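Local coordinates for protein N-isopropylammelide isopropylaminohydrolase (Burkholderia multivorans ATCC 17616, PDB 6NBO) that belongs to the amidohydrolase family of metal-dependent enzymes with a TIM-barrel fold and binds zinc ions, at residues A[163-175]-A[199-211]. Sequence-based numbering, arbitrary orientation.
Sequences GVLKRPGTDALLA and KAVDVLFGIAERY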
ATOM      1  N   GLY A 163      -8.786  18.802   4.162  1.00 28.31           N
ATOM      2  CA  GLY A 163     -10.226  18.818   3.998  1.00 27.10           C
ATOM      3  C   GLY A 163     -10.653  19.405   2.657  1.00 30.21           C
ATOM      4  O   GLY A 163      -9.884  20.047   1.943  1.00 27.98           O
ATOM      5  N   VAL A 164     -11.925  19.181   2.322  1.00 25.08           N
ATOM      6  CA  VAL A 164     -12.517  19.628   1.060  1.00 26.56           C
ATOM      7  C   VAL A 164     -13.527  20.755   1.271  1.00 27.61           C
ATOM      8  O   VAL A 164     -13.443  21.806   0.630  1.00 27.00           O
ATOM      9  CB  VAL A 164     -13.179  18.447   0.317  1.00 27.80           C
ATOM     10  CG1 VAL A 164     -13.733  18.914  -1.039  1.00 26.43           C
ATOM     11  CG2 VAL A 164     -12.205  17.313   0.157  1.00 33.72           C
ATOM     12  N   LEU A 165     -14.516  20.536   2.146  1.00 22.39           N
ATOM     13  CA  LEU A 165     -15.697  21.398   2.164  1.00 25.93           C
ATOM     14  C   LEU A 165     -15.368  22.825   2.575  1.00 29.81           C
ATOM     15  O   LEU A 165     -15.951  23.780   2.045  1.00 30.82           O
ATOM     16  CB  LEU A 165     -16.759  20.821   3.105  1.00 25.24           C
ATOM     17  CG  LEU A 165     -17.377  19.488   2.703  1.00 26.10           C
ATOM     18  CD1 LEU A 165     -18.533  19.157   3.675  1.00 26.34           C
ATOM     19  CD2 LEU A 165     -17.874  19.572   1.275  1.00 28.22           C
ATOM     20  N   LYS A 166     -14.478  22.997   3.543  1.00 30.03           N
ATOM     21  CA  LYS A 166     -14.220  24.314   4.101  1.00 33.66           C
ATOM     22  C   LYS A 166     -13.120  25.066   3.369  1.00 31.37           C
ATOM     23  O   LYS A 166     -12.754  26.162   3.789  1.00 30.49           O
ATOM     24  CB  LYS A 166     -13.853  24.197   5.579  1.00 40.53           C
ATOM     25  CG  LYS A 166     -14.964  23.603   6.432  1.00 45.43           C
ATOM     26  CD  LYS A 166     -14.596  23.612   7.904  1.00 53.19           C
ATOM     27  CE  LYS A 166     -14.290  22.215   8.404  1.00 50.82           C
ATOM     28  NZ  LYS A 166     -15.117  21.884   9.608  1.00 61.24           N
ATOM     29  N   ARG A 167     -12.579  24.509   2.298  1.00 28.72           N
ATOM     30  CA  ARG A 167     -11.468  25.139   1.587  1.00 30.24           C
ATOM     31  C   ARG A 167     -11.898  25.363   0.145  1.00 27.45           C
ATOM     32  O   ARG A 167     -11.810  24.439  -0.683  1.00 28.11           O
ATOM     33  CB  ARG A 167     -10.205  24.280   1.685  1.00 25.97           C
ATOM     34  CG  ARG A 167      -9.687  24.205   3.124  1.00 27.88           C
ATOM     35  CD  ARG A 167      -8.395  23.414   3.265  1.00 28.20           C
ATOM     36  NE  ARG A 167      -7.336  23.962   2.425  1.00 30.62           N
ATOM     37  CZ  ARG A 167      -6.390  24.795   2.847  1.00 36.44           C
ATOM     38  NH1 ARG A 167      -6.348  25.175   4.123  1.00 34.47           N
ATOM     39  NH2 ARG A 167      -5.482  25.252   1.985  1.00 30.86           N
ATOM     40  N   PRO A 168     -12.375  26.564  -0.188  1.00 37.06           N
ATOM     41  CA  PRO A 168     -12.943  26.814  -1.520  1.00 36.65           C
ATOM     42  C   PRO A 168     -12.012  26.387  -2.643  1.00 29.09           C
ATOM     43  O   PRO A 168     -10.801  26.626  -2.601  1.00 30.08           O
ATOM     44  CB  PRO A 168     -13.153  28.332  -1.528  1.00 37.44           C
ATOM     45  CG  PRO A 168     -13.334  28.688  -0.086  1.00 44.73           C
ATOM     46  CD  PRO A 168     -12.443  27.753   0.681  1.00 38.13           C
ATOM     47  N   GLY A 169     -12.590  25.736  -3.658  1.00 29.70           N
ATOM     48  CA  GLY A 169     -11.828  25.302  -4.810  1.00 27.47           C
ATOM     49  C   GLY A 169     -11.204  23.930  -4.696  1.00 28.22           C
ATOM     50  O   GLY A 169     -10.696  23.417  -5.700  1.00 26.06           O
ATOM     51  N   THR A 170     -11.236  23.311  -3.511  1.00 27.81           N
ATOM     52  CA  THR A 170     -10.619  22.003  -3.345  1.00 26.42           C
ATOM     53  C   THR A 170     -11.334  20.950  -4.182  1.00 27.30           C
ATOM     54  O   THR A 170     -10.689  20.072  -4.762  1.00 25.65           O
ATOM     55  CB  THR A 170     -10.599  21.613  -1.864  1.00 29.09           C
ATOM     56  OG1 THR A 170      -9.902  22.620  -1.113  1.00 29.72           O
ATOM     57  CG2 THR A 170      -9.882  20.275  -1.667  1.00 26.24           C
ATOM     58  N   ASP A 171     -12.666  21.035  -4.274  1.00 26.00           N
ATOM     59  CA  ASP A 171     -13.418  20.084  -5.089  1.00 29.93           C
ATOM     60  C   ASP A 171     -12.936  20.086  -6.540  1.00 31.25           C
ATOM     61  O   ASP A 171     -12.697  19.024  -7.128  1.00 28.56           O
ATOM     62  CB  ASP A 171     -14.916  20.392  -5.007  1.00 29.56           C
ATOM     63  CG  ASP A 171     -15.240  21.877  -5.209  1.00 38.55           C
ATOM     64  OD1 ASP A 171     -14.333  22.697  -5.494  1.00 32.42           O
ATOM     65  OD2 ASP A 171     -16.427  22.221  -5.084  1.00 41.86           O
ATOM     66  N   ALA A 172     -12.788  21.272  -7.135  1.00 29.22           N
ATOM     67  CA  ALA A 172     -12.333  21.351  -8.522  1.00 30.53           C
ATOM     68  C   ALA A 172     -10.881  20.912  -8.662  1.00 31.57           C
ATOM     69  O   ALA A 172     -10.495  20.337  -9.686  1.00 29.46           O
ATOM     70  CB  ALA A 172     -12.518  22.776  -9.053  1.00 37.25           C
ATOM     71  N   LEU A 173     -10.068  21.172  -7.643  1.00 30.37           N
ATOM     72  CA  LEU A 173      -8.676  20.757  -7.684  1.00 28.53           C
ATOM     73  C   LEU A 173      -8.557  19.242  -7.686  1.00 27.87           C
ATOM     74  O   LEU A 173      -7.727  18.679  -8.404  1.00 25.42           O
ATOM     75  CB  LEU A 173      -7.936  21.355  -6.491  1.00 26.71           C
ATOM     76  CG  LEU A 173      -6.425  21.275  -6.503  1.00 32.14           C
ATOM     77  CD1 LEU A 173      -5.859  22.057  -7.704  1.00 32.77           C
ATOM     78  CD2 LEU A 173      -5.940  21.852  -5.202  1.00 36.90           C
ATOM     79  N   LEU A 174      -9.376  18.569  -6.877  1.00 26.40           N
ATOM     80  CA  LEU A 174      -9.373  17.113  -6.841  1.00 26.78           C
ATOM     81  C   LEU A 174      -9.797  16.531  -8.180  1.00 25.17           C
ATOM     82  O   LEU A 174      -9.246  15.518  -8.625  1.00 26.95           O
ATOM     83  CB  LEU A 174     -10.303  16.621  -5.726  1.00 25.02           C
ATOM     84  CG  LEU A 174      -9.816  16.881  -4.295  1.00 30.21           C
ATOM     85  CD1 LEU A 174     -10.900  16.562  -3.239  1.00 23.16           C
ATOM     86  CD2 LEU A 174      -8.554  16.069  -4.018  1.00 22.03           C
ATOM     87  N   ALA A 175     -10.790  17.147  -8.828  1.00 26.46           N
ATOM     88  CA  ALA A 175     -11.151  16.731 -10.179  1.00 28.94           C
ATOM     89  C   ALA A 175      -9.974  16.904 -11.129  1.00 28.92           C
ATOM     90  O   ALA A 175      -9.678  16.020 -11.942  1.00 30.05           O
ATOM     91  CB  ALA A 175     -12.363  17.528 -10.666  1.00 27.77           C
ATOM     92  N   LYS A 199     -22.725  15.937   3.249  1.00 27.47           N
ATOM     93  CA  LYS A 199     -22.230  16.742   2.141  1.00 31.06           C
ATOM     94  C   LYS A 199     -20.844  16.283   1.711  1.00 31.52           C
ATOM     95  O   LYS A 199     -20.559  16.181   0.514  1.00 26.68           O
ATOM     96  CB  LYS A 199     -22.213  18.218   2.524  1.00 29.49           C
ATOM     97  CG  LYS A 199     -21.838  19.129   1.363  1.00 32.60           C
ATOM     98  CD  LYS A 199     -22.002  20.595   1.729  1.00 48.02           C
ATOM     99  CE  LYS A 199     -21.443  21.499   0.627  1.00 57.19           C
ATOM    100  NZ  LYS A 199     -21.295  22.909   1.087  1.00 58.72           N
ATOM    101  N   ALA A 200     -19.977  15.965   2.674  1.00 25.81           N
ATOM    102  CA  ALA A 200     -18.627  15.531   2.328  1.00 29.36           C
ATOM    103  C   ALA A 200     -18.653  14.230   1.526  1.00 29.60           C
ATOM    104  O   ALA A 200     -17.990  14.113   0.489  1.00 24.33           O
ATOM    105  CB  ALA A 200     -17.785  15.373   3.595  1.00 27.55           C
ATOM    106  N   VAL A 201     -19.428  13.247   1.976  1.00 25.68           N
ATOM    107  CA  VAL A 201     -19.465  11.979   1.258  1.00 27.28           C
ATOM    108  C   VAL A 201     -20.060  12.171  -0.134  1.00 30.11           C
ATOM    109  O   VAL A 201     -19.580  11.590  -1.115  1.00 29.37           O
ATOM    110  CB  VAL A 201     -20.235  10.931   2.082  1.00 31.19           C
ATOM    111  CG1 VAL A 201     -20.555   9.718   1.243  1.00 39.26           C
ATOM    112  CG2 VAL A 201     -19.416  10.541   3.309  1.00 26.77           C
ATOM    113  N   ASP A 202     -21.107  12.984  -0.247  1.00 30.35           N
ATOM    114  CA  ASP A 202     -21.717  13.205  -1.551  1.00 30.68           C
ATOM    115  C   ASP A 202     -20.765  13.945  -2.492  1.00 30.21           C
ATOM    116  O   ASP A 202     -20.684  13.618  -3.681  1.00 28.81           O
ATOM    117  CB  ASP A 202     -23.029  13.971  -1.389  1.00 28.34           C
ATOM    118  CG  ASP A 202     -24.148  13.127  -0.759  1.00 41.92           C
ATOM    119  OD1 ASP A 202     -24.007  11.889  -0.620  1.00 43.58           O
ATOM    120  OD2 ASP A 202     -25.177  13.720  -0.397  1.00 41.79           O
ATOM    121  N   VAL A 203     -20.018  14.928  -1.985  1.00 26.08           N
ATOM    122  CA  VAL A 203     -19.086  15.659  -2.848  1.00 29.72           C
ATOM    123  C   VAL A 203     -17.997  14.725  -3.371  1.00 27.12           C
ATOM    124  O   VAL A 203     -17.712  14.679  -4.574  1.00 27.10           O
ATOM    125  CB  VAL A 203     -18.489  16.867  -2.103  1.00 24.99           C
ATOM    126  CG1 VAL A 203     -17.247  17.393  -2.830  1.00 30.25           C
ATOM    127  CG2 VAL A 203     -19.531  17.989  -1.965  1.00 30.55           C
ATOM    128  N   LEU A 204     -17.382  13.956  -2.476  1.00 25.08           N
ATOM    129  CA  LEU A 204     -16.301  13.063  -2.880  1.00 24.16           C
ATOM    130  C   LEU A 204     -16.793  11.984  -3.844  1.00 27.81           C
ATOM    131  O   LEU A 204     -16.164  11.729  -4.878  1.00 24.21           O
ATOM    132  CB  LEU A 204     -15.674  12.430  -1.642  1.00 23.95           C
ATOM    133  CG  LEU A 204     -14.834  13.350  -0.764  1.00 30.32           C
ATOM    134  CD1 LEU A 204     -14.448  12.616   0.520  1.00 28.99           C
ATOM    135  CD2 LEU A 204     -13.598  13.818  -1.532  1.00 27.26           C
ATOM    136  N   PHE A 205     -17.905  11.314  -3.518  1.00 24.73           N
ATOM    137  CA  PHE A 205     -18.385  10.284  -4.439  1.00 25.09           C
ATOM    138  C   PHE A 205     -18.805  10.883  -5.775  1.00 29.76           C
ATOM    139  O   PHE A 205     -18.662  10.233  -6.818  1.00 30.98           O
ATOM    140  CB  PHE A 205     -19.533   9.476  -3.815  1.00 22.65           C
ATOM    141  CG  PHE A 205     -19.055   8.322  -2.978  1.00 30.01           C
ATOM    142  CD1 PHE A 205     -18.637   8.522  -1.670  1.00 31.75           C
ATOM    143  CD2 PHE A 205     -18.966   7.042  -3.518  1.00 29.01           C
ATOM    144  CE1 PHE A 205     -18.165   7.459  -0.898  1.00 33.70           C
ATOM    145  CE2 PHE A 205     -18.508   5.980  -2.760  1.00 30.47           C
ATOM    146  CZ  PHE A 205     -18.101   6.184  -1.447  1.00 30.04           C
ATOM    147  N   GLY A 206     -19.319  12.117  -5.770  1.00 24.84           N
ATOM    148  CA  GLY A 206     -19.672  12.758  -7.024  1.00 27.83           C
ATOM    149  C   GLY A 206     -18.461  12.958  -7.915  1.00 27.73           C
ATOM    150  O   GLY A 206     -18.507  12.685  -9.118  1.00 30.19           O
ATOM    151  N   ILE A 207     -17.356  13.415  -7.335  1.00 24.32           N
ATOM    152  CA  ILE A 207     -16.150  13.637  -8.127  1.00 28.60           C
ATOM    153  C   ILE A 207     -15.632  12.319  -8.682  1.00 28.51           C
ATOM    154  O   ILE A 207     -15.329  12.208  -9.874  1.00 32.50           O
ATOM    155  CB  ILE A 207     -15.077  14.354  -7.291  1.00 28.83           C
ATOM    156  CG1 ILE A 207     -15.572  15.738  -6.865  1.00 25.36           C
ATOM    157  CG2 ILE A 207     -13.743  14.448  -8.080  1.00 30.44           C
ATOM    158  CD1 ILE A 207     -14.694  16.385  -5.796  1.00 26.47           C
ATOM    159  N   ALA A 208     -15.543  11.292  -7.832  1.00 28.16           N
ATOM    160  CA  ALA A 208     -15.029  10.007  -8.298  1.00 31.49           C
ATOM    161  C   ALA A 208     -15.928   9.422  -9.378  1.00 34.55           C
ATOM    162  O   ALA A 208     -15.443   8.874 -10.375  1.00 32.57           O
ATOM    163  CB  ALA A 208     -14.899   9.035  -7.128  1.00 29.90           C
ATOM    164  N   GLU A 209     -17.244   9.537  -9.195  1.00 31.68           N
ATOM    165  CA  GLU A 209     -18.178   9.009 -10.182  1.00 37.71           C
ATOM    166  C   GLU A 209     -17.998   9.701 -11.525  1.00 39.58           C
ATOM    167  O   GLU A 209     -18.102   9.066 -12.579  1.00 39.38           O
ATOM    168  CB  GLU A 209     -19.614   9.178  -9.681  1.00 38.57           C
ATOM    169  CG  GLU A 209     -20.685   8.657 -10.628  1.00 59.13           C
ATOM    170  CD  GLU A 209     -21.068   7.214 -10.344  1.00 80.21           C
ATOM    171  OE1 GLU A 209     -20.251   6.479  -9.744  1.00 79.01           O
ATOM    172  OE2 GLU A 209     -22.195   6.821 -10.715  1.00 91.85           O
ATOM    173  N   ARG A 210     -17.713  11.004 -11.499  1.00 34.91           N
ATOM    174  CA  ARG A 210     -17.543  11.750 -12.741  0.53 39.00           C
ATOM    175  C   ARG A 210     -16.365  11.232 -13.555  1.00 36.33           C
ATOM    176  O   ARG A 210     -16.426  11.205 -14.789  1.00 32.53           O
ATOM    177  CB  ARG A 210     -17.366  13.236 -12.435  0.53 40.25           C
ATOM    178  CG  ARG A 210     -16.846  14.063 -13.605  0.53 50.39           C
ATOM    179  CD  ARG A 210     -17.316  15.502 -13.483  0.53 54.24           C
ATOM    180  NE  ARG A 210     -17.171  15.982 -12.113  0.53 52.77           N
ATOM    181  CZ  ARG A 210     -16.307  16.915 -11.732  0.53 47.36           C
ATOM    182  NH1 ARG A 210     -15.513  17.502 -12.622  0.53 51.88           N
ATOM    183  NH2 ARG A 210     -16.249  17.268 -10.458  0.53 23.29           N
ATOM    184  N   TYR A 211     -15.291  10.816 -12.894  1.00 31.63           N
ATOM    185  CA  TYR A 211     -14.124  10.285 -13.580  1.00 33.01           C
ATOM    186  C   TYR A 211     -14.099   8.765 -13.590  1.00 33.33           C
ATOM    187  O   TYR A 211     -13.142   8.180 -14.104  1.00 32.11           O
ATOM    188  CB  TYR A 211     -12.842  10.845 -12.933  1.00 29.53           C
ATOM    189  CG  TYR A 211     -12.702  12.321 -13.243  1.00 34.23           C
ATOM    190  CD1 TYR A 211     -13.312  13.278 -12.447  1.00 32.13           C
ATOM    191  CD2 TYR A 211     -12.022  12.750 -14.383  1.00 38.44           C
ATOM    192  CE1 TYR A 211     -13.215  14.626 -12.753  1.00 37.95           C
ATOM    193  CE2 TYR A 211     -11.920  14.087 -14.701  1.00 37.99           C
ATOM    194  CZ  TYR A 211     -12.519  15.025 -13.888  1.00 41.05           C
ATOM    195  OH  TYR A 211     -12.413  16.360 -14.209  1.00 40.94           O
TER
HETATM  196  O   HOH W   1     -17.937  23.238   0.329  1.00 42.64           O
HETATM  197  O   HOH W   2     -15.367  18.882  -8.608  1.00 39.22           O
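Ala175 and Ile207 mark the close end of two helices, 170-175 and 199-211, that run in nearly the same direction at a 28° angle with their axes 10.2 Å apart at closest approach; the loop before the first helix, with Leu165 opposite Ala200, meets the first turns of the second. Leu165 lies across Lys199, Ala200 and Val203: CD1 lies over the backbone, 3.6 Å from Ala200 N, while CD2 packs 4.0 Å from Val203 CG2 and also meets the aliphatic part of the extended Lys199 chain. Val164 adds its two methyls beside it, CG1 toward Val203 and CG2 coming within 4.1 Å of Leu204 CD2. Toward the C-terminal ends of the two segments, Ile207 spreads its two branches along the first helix. With CG1 anti to its carbonyl carbon (chi1 -63°), it sends CD1 to within 3.6 Å of Asp171 O, and the other branch, CG2, lies 4.0 Å from Ala175 CA. Ala175 CB in turn touches Tyr211, 3.7 Å from Tyr211 CE1, and also meets Arg210 in the conformer described here. A water joins the segments at the other end: it donates to Leu165 O and is weakly held by Lys199 NZ. The Glu194 carboxylate accepts from the backbone N of both Val164 and Leu165, probably helping to hold the loop. Underneath, Leu174, Leu204 and Ile207 all rest on Leu185 of strand 184-188, the side-by-side packing of neighbouring outer helices over the parallel strands of a TIM barrel.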